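Local coordinates for protein NRD1 (Saccharomyces cerevisiae, PDB 3CLJ) that binds the phosphorylated C-terminal domain of RNA polymerase II through its CTD-interacting domain, as part of the Nrd1-Nab3-Sen1 transcription termination complex, at residues Q4-T9 against K26-Y31; S44-Y49 against Y63-I68; Y49-P54 against Q102-D107; H116-R121 against R142-A147. One frame throughout, in Å; residues are numbered along the deposited sequence. Where two conformers were deposited one is given.

Interaction 1: residues Q4-T9 against K26-Y31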
loop_
_atom_site.group_PDB
_atom_site.type_symbol
_atom_site.label_atom_id
_atom_site.label_comp_id
_atom_site.label_asym_id
_atom_site.label_seq_id
_atom_site.Cartn_x
_atom_site.Cartn_y
_atom_site.Cartn_z
ATOM N N GLN A 4 7.554 1.654 17.905
ATOM C CA GLN A 4 6.316 1.876 18.627
ATOM C C GLN A 4 5.591 3.123 18.149
ATOM O O GLN A 4 4.381 3.098 18.057
ATOM C CB GLN A 4 6.516 1.906 20.153
ATOM C CG GLN A 4 5.971 0.658 20.894
ATOM C CD GLN A 4 4.808 -0.043 20.165
ATOM O OE1 GLN A 4 3.817 0.593 19.716
ATOM N NE2 GLN A 4 4.960 -1.345 19.984
ATOM N N ASN A 5 6.322 4.199 17.852
ATOM C CA ASN A 5 5.745 5.409 17.217
ATOM C C ASN A 5 5.137 5.089 15.837
ATOM O O ASN A 5 4.083 5.629 15.476
ATOM C CB ASN A 5 6.817 6.524 17.121
ATOM C CG ASN A 5 6.261 7.883 16.672
ATOM O OD1 ASN A 5 5.243 7.979 15.993
ATOM N ND2 ASN A 5 6.976 8.953 17.031
ATOM N N PHE A 6 5.806 4.233 15.057
ATOM C CA PHE A 6 5.286 3.807 13.765
ATOM C C PHE A 6 3.928 3.071 13.884
ATOM O O PHE A 6 2.974 3.385 13.174
ATOM C CB PHE A 6 6.285 2.909 13.025
ATOM C CG PHE A 6 5.794 2.483 11.649
ATOM C CD1 PHE A 6 6.030 3.283 10.521
ATOM C CD2 PHE A 6 5.056 1.292 11.480
ATOM C CE1 PHE A 6 5.588 2.889 9.246
ATOM C CE2 PHE A 6 4.619 0.906 10.231
ATOM C CZ PHE A 6 4.879 1.725 9.102
ATOM N N VAL A 7 3.878 2.107 14.798
ATOM C CA VAL A 7 2.655 1.348 15.105
ATOM C C VAL A 7 1.507 2.284 15.514
ATOM O O VAL A 7 0.441 2.244 14.886
ATOM C CB VAL A 7 2.924 0.241 16.172
ATOM C CG1 VAL A 7 1.642 -0.410 16.652
ATOM C CG2 VAL A 7 3.822 -0.796 15.619
ATOM N N ALA A 8 1.741 3.131 16.530
ATOM C CA ALA A 8 0.762 4.128 16.969
ATOM C C ALA A 8 0.336 5.088 15.852
ATOM O O ALA A 8 -0.838 5.428 15.763
ATOM C CB ALA A 8 1.261 4.925 18.293
ATOM N N THR A 9 1.262 5.506 14.988
ATOM C CA THR A 9 0.935 6.424 13.901
ATOM C C THR A 9 0.067 5.721 12.820
ATOM O O THR A 9 -0.945 6.288 12.346
ATOM C CB THR A 9 2.214 7.024 13.276
ATOM O OG1 THR A 9 2.912 7.767 14.295
ATOM C CG2 THR A 9 1.899 7.931 12.088
ATOM N N LYS A 26 3.430 10.522 4.708
ATOM C CA LYS A 26 4.812 10.938 4.558
ATOM C C LYS A 26 5.616 10.470 5.808
ATOM O O LYS A 26 6.725 9.931 5.685
ATOM C CB LYS A 26 4.879 12.441 4.367
ATOM C CG LYS A 26 6.257 12.934 4.107
ATOM C CD LYS A 26 6.330 14.431 4.061
ATOM C CE LYS A 26 7.807 14.823 4.194
ATOM N NZ LYS A 26 8.113 16.057 3.421
ATOM N N LYS A 27 5.038 10.642 6.994
ATOM C CA LYS A 27 5.711 10.255 8.268
ATOM C C LYS A 27 6.042 8.747 8.269
ATOM O O LYS A 27 7.163 8.333 8.525
ATOM C CB LYS A 27 4.777 10.561 9.448
ATOM C CG LYS A 27 5.457 10.881 10.729
ATOM C CD LYS A 27 4.599 10.513 11.930
ATOM C CE LYS A 27 5.401 10.634 13.249
ATOM N NZ LYS A 27 4.493 10.193 14.315
ATOM N N LEU A 28 5.054 7.931 7.924
ATOM C CA LEU A 28 5.274 6.514 7.765
ATOM C C LEU A 28 6.323 6.183 6.719
ATOM O O LEU A 28 7.094 5.225 6.874
ATOM C CB LEU A 28 3.936 5.797 7.443
ATOM C CG LEU A 28 2.788 5.833 8.456
ATOM C CD1 LEU A 28 1.568 5.004 7.898
ATOM C CD2 LEU A 28 3.191 5.339 9.895
ATOM N N THR A 29 6.356 6.969 5.652
ATOM C CA THR A 29 7.182 6.656 4.487
ATOM C C THR A 29 8.651 6.975 4.814
ATOM O O THR A 29 9.587 6.217 4.459
ATOM C CB THR A 29 6.693 7.424 3.252
ATOM O OG1 THR A 29 5.325 7.042 2.970
ATOM C CG2 THR A 29 7.560 7.100 2.037
ATOM N N THR A 30 8.844 8.089 5.513
ATOM C CA THR A 30 10.181 8.452 5.988
ATOM C C THR A 30 10.725 7.417 6.972
ATOM O O THR A 30 11.895 7.011 6.873
ATOM C CB THR A 30 10.207 9.885 6.544
ATOM O OG1 THR A 30 9.861 10.760 5.461
ATOM C CG2 THR A 30 11.618 10.260 7.083
ATOM N N TYR A 31 9.861 6.943 7.868
ATOM C CA TYR A 31 10.267 5.898 8.778
ATOM C C TYR A 31 10.662 4.646 7.975
ATOM O O TYR A 31 11.665 4.007 8.286
ATOM C CB TYR A 31 9.161 5.561 9.791
ATOM C CG TYR A 31 9.633 4.485 10.761
ATOM C CD1 TYR A 31 10.220 4.846 11.952
ATOM C CD2 TYR A 31 9.524 3.108 10.447
ATOM C CE1 TYR A 31 10.689 3.886 12.855
ATOM C CE2 TYR A 31 10.003 2.139 11.327
ATOM C CZ TYR A 31 10.595 2.543 12.537
ATOM O OH TYR A 31 11.081 1.634 13.457
#
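Helical segments 4-9 and 26-31 run nearly antiparallel, with 150° between their N-to-C directions and a closest axis approach of 10.4 Å. The tight part of the contact centres on F6, whose CG stands anti to the backbone N and carries the ring across to the other helix. F6 CE1 meets L28 CD2 at 3.5 Å, while F6 CD1 meets Y31 CD2, also at 3.5 Å. The carbonyl oxygen of L28 lies at the edge of the F6 ring, in its plane. At the base of its own ring, F6 CB rests over the centre of the Y31 face, 4.1 Å from the centroid, a CH-pi contact. The two ring planes are inclined by 35°, so the pair is oblique. T9 CG2 closes the apolar patch against L28 CD2 at 3.6 Å, the two side chains sliding past each other in opposite directions.

The outer side is polar and more open to solvent. There K27 stretches out, and its NZ donates to N5 OD1 (2.9 Å), in the amide carbonyl plane on a lone pair, and to T9 OG1 (2.9 Å). T9 OG1 spends its own proton on N5 O, which also accepts from T9 N, and so presents oxygen to the lysine. N5 was modelled in two conformers, consistent with more mobility here than among the buried rings. Helix 39-52 packs on F6 and Y31 through I42. Such antiparallel packing of helices is typical of the all-helical, right-handed superhelical CID fold.

Interaction 2: residues S44-Y49 against Y63-I68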
loop_
_atom_site.group_PDB
_atom_site.type_symbol
_atom_site.label_atom_id
_atom_site.label_comp_id
_atom_site.label_asym_id
_atom_site.label_seq_id
_atom_site.Cartn_x
_atom_site.Cartn_y
_atom_site.Cartn_z
ATOM N N SER A 44 4.440 -6.198 6.827
ATOM C CA SER A 44 3.356 -7.022 7.415
ATOM C C SER A 44 2.299 -6.134 8.077
ATOM O O SER A 44 1.091 -6.280 7.809
ATOM C CB SER A 44 3.883 -8.147 8.342
ATOM O OG SER A 44 4.163 -7.674 9.649
ATOM N N LEU A 45 2.738 -5.137 8.837
ATOM C CA LEU A 45 1.779 -4.219 9.431
ATOM C C LEU A 45 0.904 -3.436 8.454
ATOM O O LEU A 45 -0.310 -3.333 8.672
ATOM C CB LEU A 45 2.402 -3.322 10.507
ATOM C CG LEU A 45 1.433 -2.424 11.313
ATOM C CD1 LEU A 45 0.310 -3.241 12.055
ATOM C CD2 LEU A 45 2.200 -1.517 12.347
ATOM N N ILE A 46 1.493 -2.900 7.375
ATOM C CA ILE A 46 0.731 -2.098 6.433
ATOM C C ILE A 46 -0.180 -2.981 5.579
ATOM O O ILE A 46 -1.236 -2.547 5.169
ATOM C CB ILE A 46 1.622 -1.074 5.610
ATOM C CG1 ILE A 46 2.450 -1.745 4.490
ATOM C CG2 ILE A 46 2.452 -0.166 6.592
ATOM C CD1 ILE A 46 3.259 -0.767 3.588
ATOM N N ILE A 47 0.265 -4.193 5.298
ATOM C CA ILE A 47 -0.573 -5.247 4.662
ATOM C C ILE A 47 -1.806 -5.540 5.515
ATOM O O ILE A 47 -2.945 -5.563 5.024
ATOM C CB ILE A 47 0.240 -6.542 4.400
ATOM C CG1 ILE A 47 1.267 -6.289 3.259
ATOM C CG2 ILE A 47 -0.687 -7.691 3.990
ATOM C CD1 ILE A 47 2.270 -7.417 3.032
ATOM N N ASP A 48 -1.565 -5.737 6.807
ATOM C CA ASP A 48 -2.608 -6.081 7.750
ATOM C C ASP A 48 -3.541 -4.894 8.013
ATOM O O ASP A 48 -4.743 -5.070 8.240
ATOM C CB ASP A 48 -1.961 -6.622 9.036
ATOM C CG ASP A 48 -1.360 -8.033 8.843
ATOM O OD1 ASP A 48 -1.733 -8.725 7.870
ATOM O OD2 ASP A 48 -0.571 -8.520 9.704
ATOM N N TYR A 49 -2.983 -3.691 8.007
ATOM C CA TYR A 49 -3.804 -2.510 8.127
ATOM C C TYR A 49 -4.822 -2.470 6.949
ATOM O O TYR A 49 -6.008 -2.227 7.148
ATOM C CB TYR A 49 -2.933 -1.227 8.116
ATOM C CG TYR A 49 -3.822 -0.032 8.137
ATOM C CD1 TYR A 49 -4.542 0.297 9.309
ATOM C CD2 TYR A 49 -4.034 0.727 6.973
ATOM C CE1 TYR A 49 -5.416 1.405 9.322
ATOM C CE2 TYR A 49 -4.853 1.826 6.980
ATOM C CZ TYR A 49 -5.593 2.130 8.143
ATOM O OH TYR A 49 -6.473 3.195 8.136
ATOM N N TYR A 63 -3.022 3.931 -0.450
ATOM C CA TYR A 63 -2.140 5.133 -0.493
ATOM C C TYR A 63 -0.880 4.898 0.359
ATOM O O TYR A 63 0.240 5.285 -0.012
ATOM C CB TYR A 63 -2.856 6.391 -0.015
ATOM C CG TYR A 63 -3.891 6.968 -0.995
ATOM C CD1 TYR A 63 -3.950 6.550 -2.342
ATOM C CD2 TYR A 63 -4.778 7.953 -0.571
ATOM C CE1 TYR A 63 -4.888 7.118 -3.241
ATOM C CE2 TYR A 63 -5.713 8.516 -1.426
ATOM C CZ TYR A 63 -5.757 8.110 -2.761
ATOM O OH TYR A 63 -6.678 8.700 -3.583
ATOM N N ILE A 64 -1.050 4.256 1.511
ATOM C CA ILE A 64 0.101 3.976 2.359
ATOM C C ILE A 64 1.075 3.011 1.641
ATOM O O ILE A 64 2.296 3.227 1.615
ATOM C CB ILE A 64 -0.324 3.364 3.733
ATOM C CG1 ILE A 64 -0.933 4.419 4.669
ATOM C CG2 ILE A 64 0.903 2.772 4.482
ATOM C CD1 ILE A 64 -1.782 3.785 5.884
ATOM N N ILE A 65 0.524 1.948 1.055
ATOM C CA ILE A 65 1.282 1.020 0.199
ATOM C C ILE A 65 1.895 1.651 -1.071
ATOM O O ILE A 65 3.032 1.301 -1.475
ATOM C CB ILE A 65 0.396 -0.258 -0.130
ATOM C CG1 ILE A 65 0.180 -1.064 1.146
ATOM C CG2 ILE A 65 0.995 -1.091 -1.315
ATOM C CD1 ILE A 65 -1.036 -2.024 1.080
ATOM N N ASP A 66 1.149 2.542 -1.734
ATOM C CA ASP A 66 1.674 3.317 -2.831
ATOM C C ASP A 66 2.897 4.103 -2.441
ATOM O O ASP A 66 3.866 4.141 -3.163
ATOM C CB ASP A 66 0.602 4.326 -3.363
ATOM C CG ASP A 66 1.124 5.181 -4.476
ATOM O OD1 ASP A 66 1.516 4.643 -5.534
ATOM O OD2 ASP A 66 1.180 6.421 -4.333
ATOM N N SER A 67 2.804 4.798 -1.328
ATOM C CA SER A 67 3.868 5.696 -0.912
ATOM C C SER A 67 5.159 4.927 -0.535
ATOM O O SER A 67 6.238 5.242 -1.017
ATOM C CB SER A 67 3.392 6.529 0.285
ATOM O OG SER A 67 4.363 7.513 0.598
ATOM N N ILE A 68 5.017 3.928 0.322
ATOM C CA ILE A 68 6.125 3.139 0.758
ATOM C C ILE A 68 6.604 2.251 -0.416
ATOM O O ILE A 68 7.811 2.180 -0.712
ATOM C CB ILE A 68 5.740 2.332 2.038
ATOM C CG1 ILE A 68 5.686 3.285 3.245
ATOM C CG2 ILE A 68 6.757 1.141 2.283
ATOM C CD1 ILE A 68 5.120 2.598 4.564
#
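D66 OD1 is held twice, by R70 NE in a salt bridge and by W127 NE1 in a hydrogen bond, both from outside the two segments. The interface between 44-49 and 63-68 is, by contrast, entirely apolar. The axes of the two segments approach to 10.1 Å, with 152° between their directions, an almost antiparallel pairing. I46 carries the contact: its CG1 occupies the crowded position between the backbone N and the carbonyl carbon (chi1 76°), which splits its branches between different partners. I46 CG2 meets I64 CG2 at 3.9 Å, the two side chains crossing obliquely. On the longer arm, I46 CD1 reaches I65 CG1, again at 3.9 Å, and meets I68 CD1 tip to tip at 4.0 Å. These helices lie near the centre of the CID fold, with helix 3-11 covering I64 and Y49 through L10, and helix 90-111 covering I65 through L104. An alanine in place of I46 would remove both branches and would probably loosen the packing against all three isoleucines. Farther along, Y49 has CG anti to the backbone N, and its ring, crossing I64 at about a right angle, reaches I64 CD1 through CE2 at 3.8 Å.

Interaction 3: residues Y49-P54 against Q102-D107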
loop_
_atom_site.group_PDB
_atom_site.type_symbol
_atom_site.label_atom_id
_atom_site.label_comp_id
_atom_site.label_asym_id
_atom_site.label_seq_id
_atom_site.Cartn_x
_atom_site.Cartn_y
_atom_site.Cartn_z
ATOM N N TYR A 49 -2.983 -3.691 8.007
ATOM C CA TYR A 49 -3.804 -2.510 8.127
ATOM C C TYR A 49 -4.822 -2.470 6.949
ATOM O O TYR A 49 -6.008 -2.227 7.148
ATOM C CB TYR A 49 -2.933 -1.227 8.116
ATOM C CG TYR A 49 -3.822 -0.032 8.137
ATOM C CD1 TYR A 49 -4.542 0.297 9.309
ATOM C CD2 TYR A 49 -4.034 0.727 6.973
ATOM C CE1 TYR A 49 -5.416 1.405 9.322
ATOM C CE2 TYR A 49 -4.853 1.826 6.980
ATOM C CZ TYR A 49 -5.593 2.130 8.143
ATOM O OH TYR A 49 -6.473 3.195 8.136
ATOM N N SER A 50 -4.337 -2.699 5.744
ATOM C CA SER A 50 -5.211 -2.847 4.558
ATOM C C SER A 50 -6.321 -3.901 4.712
ATOM O O SER A 50 -7.472 -3.709 4.296
ATOM C CB SER A 50 -4.357 -3.179 3.309
ATOM O OG SER A 50 -5.090 -2.928 2.114
ATOM N N ARG A 51 -5.920 -5.055 5.218
ATOM C CA ARG A 51 -6.850 -6.163 5.484
ATOM C C ARG A 51 -7.953 -5.867 6.469
ATOM O O ARG A 51 -9.049 -6.365 6.308
ATOM C CB ARG A 51 -6.101 -7.390 5.994
ATOM C CG ARG A 51 -5.282 -8.021 4.937
ATOM C CD ARG A 51 -4.458 -9.119 5.566
ATOM N NE ARG A 51 -3.905 -9.965 4.492
ATOM C CZ ARG A 51 -2.798 -10.704 4.591
ATOM N NH1 ARG A 51 -2.121 -10.742 5.756
ATOM N NH2 ARG A 51 -2.430 -11.467 3.552
ATOM N N LEU A 52 -7.655 -5.055 7.472
ATOM C CA LEU A 52 -8.488 -4.961 8.650
ATOM C C LEU A 52 -9.166 -3.595 8.856
ATOM O O LEU A 52 -10.004 -3.457 9.739
ATOM C CB LEU A 52 -7.622 -5.283 9.898
ATOM C CG LEU A 52 -7.104 -6.751 9.940
ATOM C CD1 LEU A 52 -6.013 -6.997 11.026
ATOM C CD2 LEU A 52 -8.230 -7.776 10.051
ATOM N N CYS A 53 -8.792 -2.588 8.072
ATOM C CA CYS A 53 -9.279 -1.251 8.320
ATOM C C CYS A 53 -10.769 -1.132 7.894
ATOM O O CYS A 53 -11.264 -1.960 7.121
ATOM C CB CYS A 53 -8.400 -0.210 7.575
ATOM S SG CYS A 53 -8.478 -0.360 5.790
ATOM N N PRO A 54 -11.468 -0.090 8.397
ATOM C CA PRO A 54 -12.848 0.218 7.911
ATOM C C PRO A 54 -12.963 0.281 6.357
ATOM O O PRO A 54 -11.988 0.616 5.652
ATOM C CB PRO A 54 -13.138 1.589 8.564
ATOM C CG PRO A 54 -12.289 1.564 9.825
ATOM C CD PRO A 54 -11.002 0.885 9.419
ATOM N N GLN A 102 -3.076 -8.385 -5.139
ATOM C CA GLN A 102 -4.355 -8.697 -5.734
ATOM C C GLN A 102 -5.453 -8.947 -4.695
ATOM O O GLN A 102 -6.592 -8.478 -4.886
ATOM C CB GLN A 102 -4.197 -9.897 -6.620
ATOM C CG GLN A 102 -3.333 -9.555 -7.796
ATOM C CD GLN A 102 -3.035 -10.757 -8.645
ATOM O OE1 GLN A 102 -1.904 -11.232 -8.676
ATOM N NE2 GLN A 102 -4.063 -11.297 -9.289
ATOM N N GLU A 103 -5.113 -9.671 -3.614
ATOM C CA GLU A 103 -6.011 -9.844 -2.449
ATOM C C GLU A 103 -6.463 -8.480 -1.897
ATOM O O GLU A 103 -7.670 -8.215 -1.660
ATOM C CB GLU A 103 -5.310 -10.636 -1.328
ATOM C CG GLU A 103 -6.044 -10.643 0.014
ATOM C CD GLU A 103 -5.136 -10.954 1.199
ATOM O OE1 GLU A 103 -4.052 -11.595 0.994
ATOM O OE2 GLU A 103 -5.531 -10.550 2.327
ATOM N N LEU A 104 -5.471 -7.620 -1.674
ATOM C CA LEU A 104 -5.754 -6.347 -1.053
ATOM C C LEU A 104 -6.567 -5.461 -1.985
ATOM O O LEU A 104 -7.444 -4.761 -1.523
ATOM C CB LEU A 104 -4.448 -5.612 -0.651
ATOM C CG LEU A 104 -3.541 -6.310 0.352
ATOM C CD1 LEU A 104 -2.368 -5.326 0.692
ATOM C CD2 LEU A 104 -4.267 -6.814 1.611
ATOM N N LEU A 105 -6.202 -5.407 -3.260
ATOM C CA LEU A 105 -6.996 -4.625 -4.240
ATOM C C LEU A 105 -8.428 -5.091 -4.412
ATOM O O LEU A 105 -9.337 -4.265 -4.423
ATOM C CB LEU A 105 -6.335 -4.679 -5.638
ATOM C CG LEU A 105 -5.083 -3.790 -5.749
ATOM C CD1 LEU A 105 -4.151 -4.297 -6.935
ATOM C CD2 LEU A 105 -5.458 -2.288 -5.871
ATOM N N SER A 106 -8.636 -6.410 -4.597
ATOM C CA SER A 106 -9.982 -6.931 -4.790
ATOM C C SER A 106 -10.868 -6.557 -3.620
ATOM O O SER A 106 -11.996 -6.123 -3.830
ATOM C CB SER A 106 -9.986 -8.463 -5.027
ATOM O OG SER A 106 -9.137 -8.695 -6.158
ATOM N N ASP A 107 -10.363 -6.742 -2.400
ATOM C CA ASP A 107 -11.120 -6.387 -1.214
ATOM C C ASP A 107 -11.347 -4.865 -1.108
ATOM O O ASP A 107 -12.436 -4.438 -0.777
ATOM C CB ASP A 107 -10.428 -6.886 0.068
ATOM C CG ASP A 107 -11.348 -6.886 1.255
ATOM O OD1 ASP A 107 -12.525 -7.315 1.094
ATOM O OD2 ASP A 107 -10.897 -6.539 2.372
HETATM O O HOH W 1 -7.568 -4.407 1.198
#
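R51 and E103 cross at about a right angle, yet their flat ends are turned almost into one plane, the guanidinium and carboxylate only 13° apart. The arginine chain is extended from CG to NE and offers its side edge: R51 NE donates to E103 OE2 at 2.8 Å and R51 NH2 to E103 OE1 at 3.0 Å. Each carboxylate oxygen uses its syn lone pair, and the NH2 bond is nearly straight at 177°. This side-on, two-nitrogen salt bridge joins the C-terminal end of helix 39-52 to helix 90-111. NH1 turns back to D48, so the guanidinium has an acidic partner on each helix.

Inward of it, L104 inserts obliquely beneath the arginine stem, its CD2 3.7 Å from R51 CG. L104 CD1 lies 3.9 Å from S50 OG. An alanine at L104 would probably strip apolar support from S50, the R51 stem and I65 of helix 58-77. A water spans the helices, donating to L104 O at 2.7 Å and hydrogen-bonded to S50 OG at 3.0 Å; S50 OG also pairs with S61. D107 points its CB toward 49-54 and is tied there through K58, which bonds D107 OD2 and S50 O; D107 OD1 pairs with K111. The D48 and E103 carboxylates probably compensate the arginine charge, R51 would favour ionised E103, and the paired bonds are likely to keep that carboxylate from turning about CG-CD.

Interaction 4: residues H116-R121 against R142-A147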
loop_
_atom_site.group_PDB
_atom_site.type_symbol
_atom_site.label_atom_id
_atom_site.label_comp_id
_atom_site.label_asym_id
_atom_site.label_seq_id
_atom_site.Cartn_x
_atom_site.Cartn_y
_atom_site.Cartn_z
ATOM N N HIS A 116 -14.263 6.106 -4.420
ATOM C CA HIS A 116 -13.044 5.506 -3.971
ATOM C C HIS A 116 -12.578 4.426 -4.983
ATOM O O HIS A 116 -11.378 4.295 -5.263
ATOM C CB HIS A 116 -13.274 4.923 -2.581
ATOM C CG HIS A 116 -13.073 5.897 -1.460
ATOM N ND1 HIS A 116 -12.720 5.495 -0.188
ATOM C CD2 HIS A 116 -13.187 7.250 -1.410
ATOM C CE1 HIS A 116 -12.610 6.558 0.592
ATOM N NE2 HIS A 116 -12.876 7.637 -0.129
ATOM N N LYS A 117 -13.536 3.675 -5.550
ATOM C CA LYS A 117 -13.218 2.722 -6.644
ATOM C C LYS A 117 -12.456 3.431 -7.746
ATOM O O LYS A 117 -11.485 2.885 -8.286
ATOM C CB LYS A 117 -14.482 2.125 -7.240
ATOM C CG LYS A 117 -15.129 1.035 -6.398
ATOM C CD LYS A 117 -15.968 0.123 -7.284
ATOM C CE LYS A 117 -17.387 -0.166 -6.731
ATOM N NZ LYS A 117 -17.365 -0.728 -5.338
ATOM N N GLU A 118 -12.887 4.661 -8.066
ATOM C CA GLU A 118 -12.281 5.394 -9.193
ATOM C C GLU A 118 -10.890 5.900 -8.904
ATOM O O GLU A 118 -10.049 5.965 -9.788
ATOM C CB GLU A 118 -13.230 6.326 -9.991
ATOM C CG GLU A 118 -14.320 5.526 -10.840
ATOM C CD GLU A 118 -13.796 4.543 -11.969
ATOM O OE1 GLU A 118 -13.453 5.062 -13.063
ATOM O OE2 GLU A 118 -13.790 3.269 -11.792
ATOM N N LYS A 119 -10.660 6.236 -7.625
ATOM C CA LYS A 119 -9.353 6.608 -7.108
ATOM C C LYS A 119 -8.424 5.387 -7.059
ATOM O O LYS A 119 -7.209 5.519 -7.303
ATOM C CB LYS A 119 -9.488 7.273 -5.710
ATOM C CG LYS A 119 -10.036 8.716 -5.822
ATOM C CD LYS A 119 -10.627 9.248 -4.503
ATOM C CE LYS A 119 -11.187 10.744 -4.637
ATOM N NZ LYS A 119 -12.215 11.033 -3.546
ATOM N N ILE A 120 -8.966 4.218 -6.727
ATOM C CA ILE A 120 -8.140 2.990 -6.833
ATOM C C ILE A 120 -7.715 2.726 -8.299
ATOM O O ILE A 120 -6.546 2.491 -8.582
ATOM C CB ILE A 120 -8.848 1.743 -6.218
ATOM C CG1 ILE A 120 -9.096 1.948 -4.706
ATOM C CG2 ILE A 120 -8.052 0.396 -6.596
ATOM C CD1 ILE A 120 -10.035 0.967 -4.058
ATOM N N ARG A 121 -8.658 2.808 -9.230
ATOM C CA ARG A 121 -8.350 2.717 -10.669
ATOM C C ARG A 121 -7.189 3.636 -11.094
ATOM O O ARG A 121 -6.262 3.170 -11.760
ATOM C CB ARG A 121 -9.641 2.951 -11.455
ATOM C CG ARG A 121 -9.748 2.237 -12.809
ATOM C CD ARG A 121 -8.907 2.880 -13.924
ATOM N NE ARG A 121 -9.622 2.995 -15.193
ATOM C CZ ARG A 121 -10.604 2.200 -15.616
ATOM N NH1 ARG A 121 -11.020 1.178 -14.898
ATOM N NH2 ARG A 121 -11.189 2.439 -16.772
ATOM N N ARG A 142 -8.378 -3.923 -12.537
ATOM C CA ARG A 142 -8.604 -2.556 -12.891
ATOM C C ARG A 142 -9.979 -2.290 -13.550
ATOM O O ARG A 142 -10.507 -1.186 -13.471
ATOM C CB ARG A 142 -7.453 -2.099 -13.806
ATOM C CG ARG A 142 -7.350 -0.611 -14.043
ATOM C CD ARG A 142 -7.251 -0.361 -15.505
ATOM N NE ARG A 142 -7.070 1.060 -15.833
ATOM C CZ ARG A 142 -7.247 1.597 -17.049
ATOM N NH1 ARG A 142 -7.621 0.847 -18.087
ATOM N NH2 ARG A 142 -7.047 2.905 -17.244
ATOM N N SER A 143 -10.582 -3.266 -14.217
ATOM C CA SER A 143 -11.849 -2.957 -14.935
ATOM C C SER A 143 -13.059 -2.667 -13.996
ATOM O O SER A 143 -13.145 -3.214 -12.869
ATOM C CB SER A 143 -12.162 -4.013 -15.991
ATOM O OG SER A 143 -12.339 -5.249 -15.369
ATOM N N LYS A 144 -13.910 -1.733 -14.442
ATOM C CA LYS A 144 -15.204 -1.315 -13.801
ATOM C C LYS A 144 -16.200 -2.486 -13.679
ATOM O O LYS A 144 -17.089 -2.503 -12.793
ATOM C CB LYS A 144 -15.922 -0.201 -14.612
ATOM C CG LYS A 144 -15.451 1.195 -14.328
ATOM C CD LYS A 144 -16.354 2.210 -15.065
ATOM C CE LYS A 144 -16.399 3.551 -14.288
ATOM N NZ LYS A 144 -17.277 4.624 -14.870
ATOM N N CYS A 145 -16.082 -3.415 -14.625
ATOM C CA CYS A 145 -16.829 -4.642 -14.605
ATOM C C CYS A 145 -16.431 -5.506 -13.435
ATOM O O CYS A 145 -17.272 -6.217 -12.904
ATOM C CB CYS A 145 -16.593 -5.377 -15.908
ATOM S SG CYS A 145 -17.314 -4.409 -17.264
ATOM N N PHE A 146 -15.152 -5.413 -13.031
ATOM C CA PHE A 146 -14.587 -6.202 -11.914
ATOM C C PHE A 146 -15.289 -5.838 -10.645
ATOM O O PHE A 146 -15.697 -6.733 -9.854
ATOM C CB PHE A 146 -13.111 -5.905 -11.711
ATOM C CG PHE A 146 -12.509 -6.565 -10.491
ATOM C CD1 PHE A 146 -12.248 -7.948 -10.475
ATOM C CD2 PHE A 146 -12.147 -5.817 -9.379
ATOM C CE1 PHE A 146 -11.631 -8.582 -9.351
ATOM C CE2 PHE A 146 -11.552 -6.438 -8.248
ATOM C CZ PHE A 146 -11.292 -7.839 -8.256
ATOM N N ALA A 147 -15.365 -4.503 -10.459
ATOM C CA ALA A 147 -15.929 -3.854 -9.260
ATOM C C ALA A 147 -17.405 -4.283 -9.072
ATOM O O ALA A 147 -17.793 -4.676 -7.953
ATOM C CB ALA A 147 -15.782 -2.347 -9.365
#
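Segment 116-121 is continuous helix, whereas 142-147 enters its helix only at K144, after S143 at the N-cap position with an extended psi of 144°. The backbones are closest where R121 faces R142, 5.7 Å between CA atoms, and diverge to 7.6 Å between the CA atoms of K117 and A147. The short C-terminal helix 144-149 thus leans on helix 114-130.

At the close end the two arginines meet. R121 is bent at chi2 and chi3, and its NE lies over one face of the R142 guanidinium, toward the rim, with the planes 32° apart. R121 NE comes within 3.3 Å of R142 NE, a contact between two donors and therefore not a bond. R121 NH1 lies 2.8 Å from R142 O. At the wider end K117 CD presses on A147 CB at 3.2 Å, tighter than usual van der Waals contact, while K117 NZ is held by the carbonyl oxygens of I109 and S112. Between them E118 crosses K144 at about a right angle, with E118 OE1 4.3 Å from K144 NZ, beyond salt-bridge range.

E118 and R121 were each modelled in two conformers, so this arrangement is one of those sampled at a solvent-facing surface. The two like charges would repel, but D125 forms a salt bridge with R142 NE and is likely to offset part of that cost.

Interactions 1, 2 and 3 step through the CID fold by way of successive helices. Interaction 1 (helices 3-11 and 22-34) closes before interaction 2 (39-52 and 58-77) opens, about 11 Å away between centres, and T29 OG1 and S67 OG, 2.6 Å apart, probably share a hydrogen bond. Interactions 2 and 3 share Y49 and helix 39-52, their centres about 10 Å apart, and have segments that alternate along the chain; I65 packs on L104 between them. Interaction 4 follows, its centre about 14 Å from that of interaction 3 and 28 Å from that of interaction 1, across the chain's centre. Together the four contacts draw on all seven helices of the modelled chain.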